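Local coordinates for Peptide/nickel transport system substrate-binding protein (Listeria monocytogenes serotype 1/2a, PDB 5KZT) that binds peptides and probably hands them to a membrane transporter for uptake, as an OppA-type substrate-binding protein, at residues I507-K512 with E523-K528; K262-V267 with A500-D505. One frame throughout, in Å; residues are numbered along the deposited sequence.

Contact 1 (I507-K512 with E523-K528)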
ATOM      1  N   ILE A 507       5.339  -4.127  25.101  1.00 21.59           N
ATOM      2  CA  ILE A 507       5.613  -4.580  23.732  1.00 21.74           C
ATOM      3  C   ILE A 507       7.063  -4.218  23.358  1.00 22.48           C
ATOM      4  O   ILE A 507       7.407  -3.040  23.316  1.00 22.59           O
ATOM      5  CB  ILE A 507       4.651  -3.941  22.708  1.00 21.03           C
ATOM      6  CG1 ILE A 507       3.192  -4.307  23.005  1.00 20.74           C
ATOM      7  CG2 ILE A 507       5.012  -4.348  21.290  1.00 21.14           C
ATOM      8  CD1 ILE A 507       2.185  -3.509  22.188  1.00 20.11           C
ATOM      9  N   LYS A 508       7.880  -5.227  23.058  1.00 22.97           N
ATOM     10  CA  LYS A 508       9.277  -5.054  22.664  1.00 24.17           C
ATOM     11  C   LYS A 508       9.505  -5.598  21.256  1.00 24.32           C
ATOM     12  O   LYS A 508       8.863  -6.574  20.848  1.00 23.47           O
ATOM     13  CB  LYS A 508      10.186  -5.812  23.635  1.00 25.68           C
ATOM     14  CG  LYS A 508      10.142  -5.291  25.058  1.00 26.44           C
ATOM     15  CD  LYS A 508      10.840  -3.940  25.138  1.00 27.27           C
ATOM     16  CE  LYS A 508      11.133  -3.532  26.568  1.00 28.26           C
ATOM     17  NZ  LYS A 508       9.896  -3.078  27.247  1.00 27.87           N
ATOM     18  N   ASN A 509      10.413  -4.969  20.515  1.00 25.00           N
ATOM     19  CA  ASN A 509      10.792  -5.449  19.165  1.00 25.74           C
ATOM     20  C   ASN A 509       9.616  -5.531  18.161  1.00 24.80           C
ATOM     21  O   ASN A 509       9.502  -6.475  17.368  1.00 24.65           O
ATOM     22  CB  ASN A 509      11.568  -6.781  19.276  1.00 27.77           C
ATOM     23  CG  ASN A 509      13.025  -6.628  18.894  1.00 29.89           C
ATOM     24  OD1 ASN A 509      13.322  -6.239  17.783  1.00 31.08           O
ATOM     25  ND2 ASN A 509      13.936  -6.890  19.827  1.00 32.12           N
ATOM     26  N   LEU A 510       8.743  -4.529  18.209  1.00 24.17           N
ATOM     27  CA  LEU A 510       7.669  -4.386  17.217  1.00 23.63           C
ATOM     28  C   LEU A 510       8.288  -3.783  15.969  1.00 23.44           C
ATOM     29  O   LEU A 510       8.579  -2.595  15.935  1.00 24.11           O
ATOM     30  CB  LEU A 510       6.543  -3.508  17.751  1.00 23.19           C
ATOM     31  CG  LEU A 510       5.333  -3.298  16.829  1.00 22.82           C
ATOM     32  CD1 LEU A 510       4.638  -4.626  16.585  1.00 23.35           C
ATOM     33  CD2 LEU A 510       4.363  -2.270  17.405  1.00 22.72           C
ATOM     34  N   GLN A 511       8.529  -4.590  14.949  1.00 18.59           N
ATOM     35  CA  GLN A 511       9.232  -4.075  13.777  1.00 18.25           C
ATOM     36  C   GLN A 511       8.280  -3.351  12.849  1.00 17.23           C
ATOM     37  O   GLN A 511       7.386  -3.972  12.286  1.00 15.98           O
ATOM     38  CB  GLN A 511       9.922  -5.205  13.025  1.00 17.86           C
ATOM     39  CG  GLN A 511      10.611  -4.761  11.762  1.00 18.29           C
ATOM     40  CD  GLN A 511      11.522  -5.834  11.220  1.00 18.63           C
ATOM     41  OE1 GLN A 511      12.353  -6.377  11.963  1.00 19.39           O
ATOM     42  NE2 GLN A 511      11.367  -6.168   9.950  1.00 18.14           N
ATOM     43  N   LYS A 512       8.490  -2.039  12.696  1.00 17.64           N
ATOM     44  CA  LYS A 512       7.792  -1.240  11.704  1.00 17.55           C
ATOM     45  C   LYS A 512       8.673  -1.183  10.468  1.00 17.22           C
ATOM     46  O   LYS A 512       9.767  -0.646  10.504  1.00 17.86           O
ATOM     47  CB  LYS A 512       7.506   0.179  12.226  1.00 19.11           C
ATOM     48  CG  LYS A 512       6.812   1.120  11.233  1.00 20.02           C
ATOM     49  CD  LYS A 512       5.353   0.738  11.015  1.00 19.95           C
ATOM     50  CE  LYS A 512       4.749   1.433   9.809  1.00 20.83           C
ATOM     51  NZ  LYS A 512       5.212   0.856   8.522  1.00 20.10           N
ATOM     52  N   GLU A 523       9.643 -11.425  15.531  1.00 18.68           N
ATOM     53  CA  GLU A 523      10.517 -11.453  16.726  1.00 19.75           C
ATOM     54  C   GLU A 523      10.042 -10.510  17.818  1.00 19.01           C
ATOM     55  O   GLU A 523      10.774 -10.226  18.760  1.00 19.98           O
ATOM     56  CB  GLU A 523      11.967 -11.156  16.340  1.00 21.16           C
ATOM     57  CG  GLU A 523      12.526 -12.124  15.301  1.00 22.41           C
ATOM     58  CD  GLU A 523      14.050 -12.079  15.188  1.00 24.89           C
ATOM     59  OE1 GLU A 523      14.747 -12.336  16.180  1.00 26.21           O
ATOM     60  OE2 GLU A 523      14.572 -11.842  14.083  1.00 26.07           O
ATOM     61  N   THR A 524       8.812 -10.027  17.695  1.00 18.02           N
ATOM     62  CA  THR A 524       8.167  -9.253  18.732  1.00 18.04           C
ATOM     63  C   THR A 524       7.954 -10.122  19.966  1.00 18.57           C
ATOM     64  O   THR A 524       7.720 -11.330  19.863  1.00 19.09           O
ATOM     65  CB  THR A 524       6.838  -8.708  18.198  1.00 17.48           C
ATOM     66  OG1 THR A 524       7.135  -7.978  17.008  1.00 16.84           O
ATOM     67  CG2 THR A 524       6.116  -7.811  19.204  1.00 17.74           C
ATOM     68  N   TYR A 525       8.076  -9.516  21.134  1.00 19.01           N
ATOM     69  CA  TYR A 525       7.827 -10.244  22.389  1.00 19.99           C
ATOM     70  C   TYR A 525       7.355  -9.279  23.465  1.00 20.60           C
ATOM     71  O   TYR A 525       7.435  -8.056  23.288  1.00 20.23           O
ATOM     72  CB  TYR A 525       9.103 -11.022  22.836  1.00 20.88           C
ATOM     73  CG  TYR A 525      10.249 -10.148  23.262  1.00 21.94           C
ATOM     74  CD1 TYR A 525      11.182  -9.679  22.337  1.00 22.74           C
ATOM     75  CD2 TYR A 525      10.409  -9.786  24.601  1.00 23.24           C
ATOM     76  CE1 TYR A 525      12.236  -8.857  22.738  1.00 24.00           C
ATOM     77  CE2 TYR A 525      11.446  -8.968  25.007  1.00 24.36           C
ATOM     78  CZ  TYR A 525      12.355  -8.505  24.084  1.00 25.00           C
ATOM     79  OH  TYR A 525      13.369  -7.674  24.515  1.00 26.91           O
ATOM     80  N   LEU A 526       6.889  -9.840  24.581  1.00 21.55           N
ATOM     81  CA  LEU A 526       6.306  -9.056  25.654  1.00 22.73           C
ATOM     82  C   LEU A 526       7.128  -9.235  26.934  1.00 24.60           C
ATOM     83  O   LEU A 526       7.550 -10.346  27.240  1.00 24.27           O
ATOM     84  CB  LEU A 526       4.856  -9.475  25.914  1.00 22.86           C
ATOM     85  CG  LEU A 526       3.861  -9.501  24.751  1.00 22.54           C
ATOM     86  CD1 LEU A 526       2.457  -9.792  25.269  1.00 23.53           C
ATOM     87  CD2 LEU A 526       3.864  -8.188  23.978  1.00 22.27           C
ATOM     88  N   THR A 527       7.359  -8.132  27.643  1.00 26.38           N
ATOM     89  CA  THR A 527       7.934  -8.147  28.983  1.00 29.46           C
ATOM     90  C   THR A 527       6.856  -7.738  29.995  1.00 32.22           C
ATOM     91  O   THR A 527       6.974  -6.698  30.644  1.00 32.86           O
ATOM     92  CB  THR A 527       9.133  -7.189  29.095  1.00 30.18           C
ATOM     93  OG1 THR A 527       8.727  -5.853  28.752  1.00 30.72           O
ATOM     94  CG2 THR A 527      10.259  -7.629  28.184  1.00 29.66           C
ATOM     95  N   LYS A 528       5.781  -8.528  30.070  1.00 35.48           N
ATOM     96  CA  LYS A 528       4.645  -8.234  30.978  1.00 39.55           C
ATOM     97  C   LYS A 528       5.067  -8.489  32.415  1.00 42.45           C
ATOM     98  O   LYS A 528       5.725  -9.495  32.684  1.00 42.98           O
ATOM     99  CB  LYS A 528       3.410  -9.097  30.673  1.00 40.53           C
ATOM    100  CG  LYS A 528       2.475  -8.513  29.633  1.00 41.04           C
ATOM    101  CD  LYS A 528       1.242  -9.380  29.442  1.00 42.44           C
ATOM    102  CE  LYS A 528       0.051  -8.539  29.018  1.00 43.99           C
ATOM    103  NZ  LYS A 528      -1.170  -9.359  28.803  1.00 45.48           N
TER

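Contact 2 (K262-V267 with A500-D505)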
ATOM      1  N   LYS A 262       2.705   9.057  28.566  1.00 19.34           N
ATOM      2  CA  LYS A 262       3.929   8.264  28.516  1.00 20.08           C
ATOM      3  C   LYS A 262       3.908   7.220  27.398  1.00 19.54           C
ATOM      4  O   LYS A 262       4.934   6.970  26.801  1.00 19.00           O
ATOM      5  CB  LYS A 262       4.185   7.558  29.864  1.00 21.13           C
ATOM      6  CG  LYS A 262       5.516   6.789  29.918  1.00 22.07           C
ATOM      7  CD  LYS A 262       5.757   6.200  31.290  1.00 23.43           C
ATOM      8  CE  LYS A 262       6.970   5.289  31.280  1.00 24.46           C
ATOM      9  NZ  LYS A 262       7.228   4.800  32.652  1.00 25.67           N
ATOM     10  N   ASP A 263       2.740   6.637  27.123  1.00 19.45           N
ATOM     11  CA  ASP A 263       2.607   5.540  26.165  1.00 19.57           C
ATOM     12  C   ASP A 263       2.231   5.976  24.734  1.00 18.48           C
ATOM     13  O   ASP A 263       2.065   5.133  23.864  1.00 17.93           O
ATOM     14  CB  ASP A 263       1.577   4.535  26.688  1.00 20.66           C
ATOM     15  CG  ASP A 263       2.006   3.863  27.974  1.00 22.34           C
ATOM     16  OD1 ASP A 263       3.205   3.884  28.342  1.00 23.48           O
ATOM     17  OD2 ASP A 263       1.110   3.297  28.636  1.00 24.94           O
ATOM     18  N   TYR A 264       2.142   7.281  24.498  1.00 18.17           N
ATOM     19  CA  TYR A 264       1.835   7.819  23.177  1.00 18.28           C
ATOM     20  C   TYR A 264       3.031   7.600  22.267  1.00 18.34           C
ATOM     21  O   TYR A 264       4.186   7.791  22.677  1.00 18.51           O
ATOM     22  CB  TYR A 264       1.561   9.300  23.274  1.00 18.53           C
ATOM     23  CG  TYR A 264       1.101  10.020  22.030  1.00 18.55           C
ATOM     24  CD1 TYR A 264      -0.241   9.973  21.617  1.00 18.60           C
ATOM     25  CD2 TYR A 264       1.978  10.820  21.308  1.00 18.92           C
ATOM     26  CE1 TYR A 264      -0.668  10.694  20.507  1.00 18.79           C
ATOM     27  CE2 TYR A 264       1.560  11.535  20.190  1.00 19.24           C
ATOM     28  CZ  TYR A 264       0.242  11.467  19.796  1.00 19.03           C
ATOM     29  OH  TYR A 264      -0.165  12.202  18.719  1.00 19.63           O
ATOM     30  N   VAL A 265       2.759   7.172  21.054  1.00 18.38           N
ATOM     31  CA  VAL A 265       3.807   7.002  20.062  1.00 19.18           C
ATOM     32  C   VAL A 265       3.272   7.487  18.725  1.00 19.84           C
ATOM     33  O   VAL A 265       2.058   7.477  18.490  1.00 18.98           O
ATOM     34  CB  VAL A 265       4.282   5.532  19.924  1.00 19.14           C
ATOM     35  CG1 VAL A 265       4.931   5.028  21.197  1.00 19.65           C
ATOM     36  CG2 VAL A 265       3.144   4.610  19.543  1.00 18.61           C
ATOM     37  N   THR A 266       4.197   7.895  17.863  1.00 21.50           N
ATOM     38  CA  THR A 266       3.880   8.367  16.519  1.00 22.97           C
ATOM     39  C   THR A 266       4.692   7.537  15.544  1.00 23.31           C
ATOM     40  O   THR A 266       5.881   7.304  15.763  1.00 23.66           O
ATOM     41  CB  THR A 266       4.268   9.851  16.296  1.00 24.50           C
ATOM     42  OG1 THR A 266       3.791  10.663  17.371  1.00 25.45           O
ATOM     43  CG2 THR A 266       3.665  10.367  15.019  1.00 24.88           C
ATOM     44  N   VAL A 267       4.048   7.118  14.462  1.00 23.52           N
ATOM     45  CA  VAL A 267       4.692   6.332  13.426  1.00 23.81           C
ATOM     46  C   VAL A 267       4.599   7.159  12.144  1.00 25.08           C
ATOM     47  O   VAL A 267       3.497   7.522  11.751  1.00 24.58           O
ATOM     48  CB  VAL A 267       3.961   4.977  13.298  1.00 23.34           C
ATOM     49  CG1 VAL A 267       4.398   4.203  12.054  1.00 23.49           C
ATOM     50  CG2 VAL A 267       4.190   4.153  14.566  1.00 23.18           C
ATOM     51  N   ALA A 500      -0.886   7.961  15.110  1.00 19.59           N
ATOM     52  CA  ALA A 500      -0.661   8.050  16.563  1.00 19.38           C
ATOM     53  C   ALA A 500      -1.332   6.874  17.256  1.00 19.09           C
ATOM     54  O   ALA A 500      -2.411   6.428  16.852  1.00 18.56           O
ATOM     55  CB  ALA A 500      -1.191   9.357  17.113  1.00 20.08           C
ATOM     56  N   TYR A 501      -0.695   6.409  18.323  1.00 18.96           N
ATOM     57  CA  TYR A 501      -1.157   5.274  19.109  1.00 18.90           C
ATOM     58  C   TYR A 501      -0.866   5.504  20.574  1.00 18.99           C
ATOM     59  O   TYR A 501       0.052   6.258  20.924  1.00 19.08           O
ATOM     60  CB  TYR A 501      -0.419   3.981  18.750  1.00 18.97           C
ATOM     61  CG  TYR A 501      -0.504   3.487  17.326  1.00 19.01           C
ATOM     62  CD1 TYR A 501       0.390   3.928  16.368  1.00 19.28           C
ATOM     63  CD2 TYR A 501      -1.438   2.523  16.963  1.00 19.50           C
ATOM     64  CE1 TYR A 501       0.342   3.457  15.055  1.00 19.53           C
ATOM     65  CE2 TYR A 501      -1.507   2.040  15.659  1.00 19.64           C
ATOM     66  CZ  TYR A 501      -0.606   2.503  14.712  1.00 19.92           C
ATOM     67  OH  TYR A 501      -0.666   2.022  13.426  1.00 20.11           O
ATOM     68  N   LEU A 502      -1.650   4.855  21.428  1.00 18.73           N
ATOM     69  CA  LEU A 502      -1.147   4.464  22.731  1.00 18.92           C
ATOM     70  C   LEU A 502      -0.622   3.060  22.554  1.00 18.55           C
ATOM     71  O   LEU A 502      -1.264   2.243  21.889  1.00 17.99           O
ATOM     72  CB  LEU A 502      -2.224   4.497  23.807  1.00 19.56           C
ATOM     73  CG  LEU A 502      -2.762   5.850  24.259  1.00 20.30           C
ATOM     74  CD1 LEU A 502      -3.602   5.652  25.517  1.00 21.08           C
ATOM     75  CD2 LEU A 502      -1.656   6.862  24.530  1.00 20.77           C
ATOM     76  N   GLN A 503       0.554   2.785  23.126  1.00 18.79           N
ATOM     77  CA  GLN A 503       1.211   1.493  23.001  1.00 18.94           C
ATOM     78  C   GLN A 503       1.738   1.061  24.350  1.00 19.64           C
ATOM     79  O   GLN A 503       2.533   1.782  24.933  1.00 19.67           O
ATOM     80  CB  GLN A 503       2.377   1.602  22.022  1.00 19.16           C
ATOM     81  CG  GLN A 503       3.069   0.281  21.728  1.00 19.46           C
ATOM     82  CD  GLN A 503       4.161   0.427  20.677  1.00 19.89           C
ATOM     83  OE1 GLN A 503       3.889   0.774  19.530  1.00 19.43           O
ATOM     84  NE2 GLN A 503       5.402   0.178  21.076  1.00 20.91           N
ATOM     85  N   LYS A 504       1.334  -0.115  24.836  1.00 20.25           N
ATOM     86  CA  LYS A 504       1.788  -0.561  26.159  1.00 21.32           C
ATOM     87  C   LYS A 504       3.306  -0.684  26.193  1.00 21.73           C
ATOM     88  O   LYS A 504       3.922  -1.171  25.232  1.00 21.44           O
ATOM     89  CB  LYS A 504       1.207  -1.910  26.555  1.00 21.90           C
ATOM     90  CG  LYS A 504      -0.299  -1.953  26.659  1.00 22.59           C
ATOM     91  CD  LYS A 504      -0.858  -1.319  27.901  1.00 23.58           C
ATOM     92  CE  LYS A 504      -2.361  -1.578  27.856  1.00 24.35           C
ATOM     93  NZ  LYS A 504      -3.070  -0.882  28.924  1.00 25.39           N
ATOM     94  N   ASP A 505       3.907  -0.282  27.311  1.00 22.35           N
ATOM     95  CA  ASP A 505       5.364  -0.339  27.441  1.00 23.54           C
ATOM     96  C   ASP A 505       5.980  -1.750  27.328  1.00 23.28           C
ATOM     97  O   ASP A 505       7.152  -1.877  26.985  1.00 23.92           O
ATOM     98  CB  ASP A 505       5.854   0.364  28.734  1.00 25.27           C
ATOM     99  CG  ASP A 505       5.305  -0.257  30.025  1.00 26.31           C
ATOM    100  OD1 ASP A 505       4.632  -1.310  30.011  1.00 26.67           O
ATOM    101  OD2 ASP A 505       5.560   0.345  31.090  1.00 28.68           O
TER
HETATM  102  O   HOH W   1       7.891   1.953  31.432  1.00 39.02           O
HETATM  103  O   HOH W   2       2.237   0.781  29.321  1.00 23.62           O

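Contact 1 (I507-K512 with E523-K528)
Lys-508 and Tyr-525 form the hydrogen-bonded pair of a short two-stranded antiparallel ribbon near the C-terminus, in which strand 507-508 meets strand 525-526. Two backbone bonds close the pair: Lys-508 N to Tyr-525 O at 2.9 Å, and Tyr-525 N to Lys-508 O. On the face that carries these two side chains, Lys-508 lays its CB over the phenol ring, 3.7 Å from the centroid and displaced toward the rim, a CH-pi contact. With CG between its own backbone N and carbonyl carbon (chi1 68°), the Tyr-525 side chain has its ring close to Lys-508, under that CB. Asn-509 ND2 comes to the edge of the same ring, near CE1, with its amide plane turned 43° from the ring plane. The lysine chain, bent at chi2 and chi4, ends with NZ 3.4 Å from Thr-527 OG1, a weak hydrogen bond; NZ makes another weak one to Asp-505 O.

In the fold, the ribbon belongs to the C-terminal tail of this family 5 solute-binding protein, where the chain turns back on itself after strand 491-503 and packs on its own N-terminal end. Its other face carries Ile-507 and Leu-526, a non-hydrogen-bonded pair whose side chains lie side by side, pointing the same way, with Ile-507 CG1 4.1 Å from Leu-526 CD2; both touch Leu-17 of strand 16-21. Past the paired residues the strand gives way to a polar link. Asn-509, with positive phi (59°), turns its carbonyl to Thr-524, whose OG1 donates to Asn-509 O at 2.8 Å from above the carbonyl plane, while Thr-524 CG2 rests 3.4 Å from Lys-508 O.

Contact 2 (K262-V267 with A500-D505)
Part of the mixed sheet of a family 5 solute-binding protein is built here, where the start of the long strand 264-277 runs antiparallel to the end of strand 491-503. Val-265 and Tyr-501 are the hydrogen-bonded pair, joined by Val-265 N to Tyr-501 O at 2.9 Å and by Tyr-501 N to Val-265 O. Tyr-264 with Leu-502 and Thr-266 with Ala-500 are the non-hydrogen-bonded pairs beside it. One step before the strand proper, Asp-263 O accepts Gln-503 N, so the backbone ladder reaches into the preceding turn.

The two faces of the sheet are filled differently. On one, with CG anti to its backbone N (chi1 -175°), the Tyr-264 side chain extends so that the far end of its ring meets Ala-500, Tyr-264 OH lying 3.4 Å from Ala-500 CB, while Leu-502 CD2 lies at the ring edge and 4.2 Å from Tyr-264 CB. Leu-502 continues onto Leu-237 and Tyr-240 of helix 233-241. On the other face, Val-265 CG2 packs 3.7 Å from Tyr-501 CB, and Val-267 CG2 comes within 3.9 Å of Tyr-501 CE1; both valines cross the tyrosine obliquely. Arg-247 of strand 247-250 makes a cation-pi contact with the Tyr-501 ring and gives its NE to Gln-503 OE1.

Beyond the ladder the segments are joined through water. The charged ends of Lys-262 and Asp-505 stand 5.0 Å apart, Lys-262 NZ to Asp-505 OD2, and one water spans them, accepting from NZ and donating to OD2. The second water accepts from the backbone N of Asp-505 and donates to Asp-263 OD2 at 2.8 Å.

The centres of the two contacts lie about 13 Å apart, on the same side of the chain's centre, and they follow in series: contact 2 closes where strand 491-503 ends, and strand 507-508 of contact 1 begins a few residues later. Contact 2 spans over 230 residues, joining strands of the mixed sheet, whereas contact 1 is a local ribbon in a separate two-stranded sheet. They touch directly, Lys-512 CE lying 3.6 Å from Val-267 CG1 and Leu-510 CD2 3.7 Å from Gln-503 OE1. The C-terminal tail thus leaves the mixed sheet, folds back beside strand 264-277 and reaches strand 16-21, bringing the two ends of the modelled chain together.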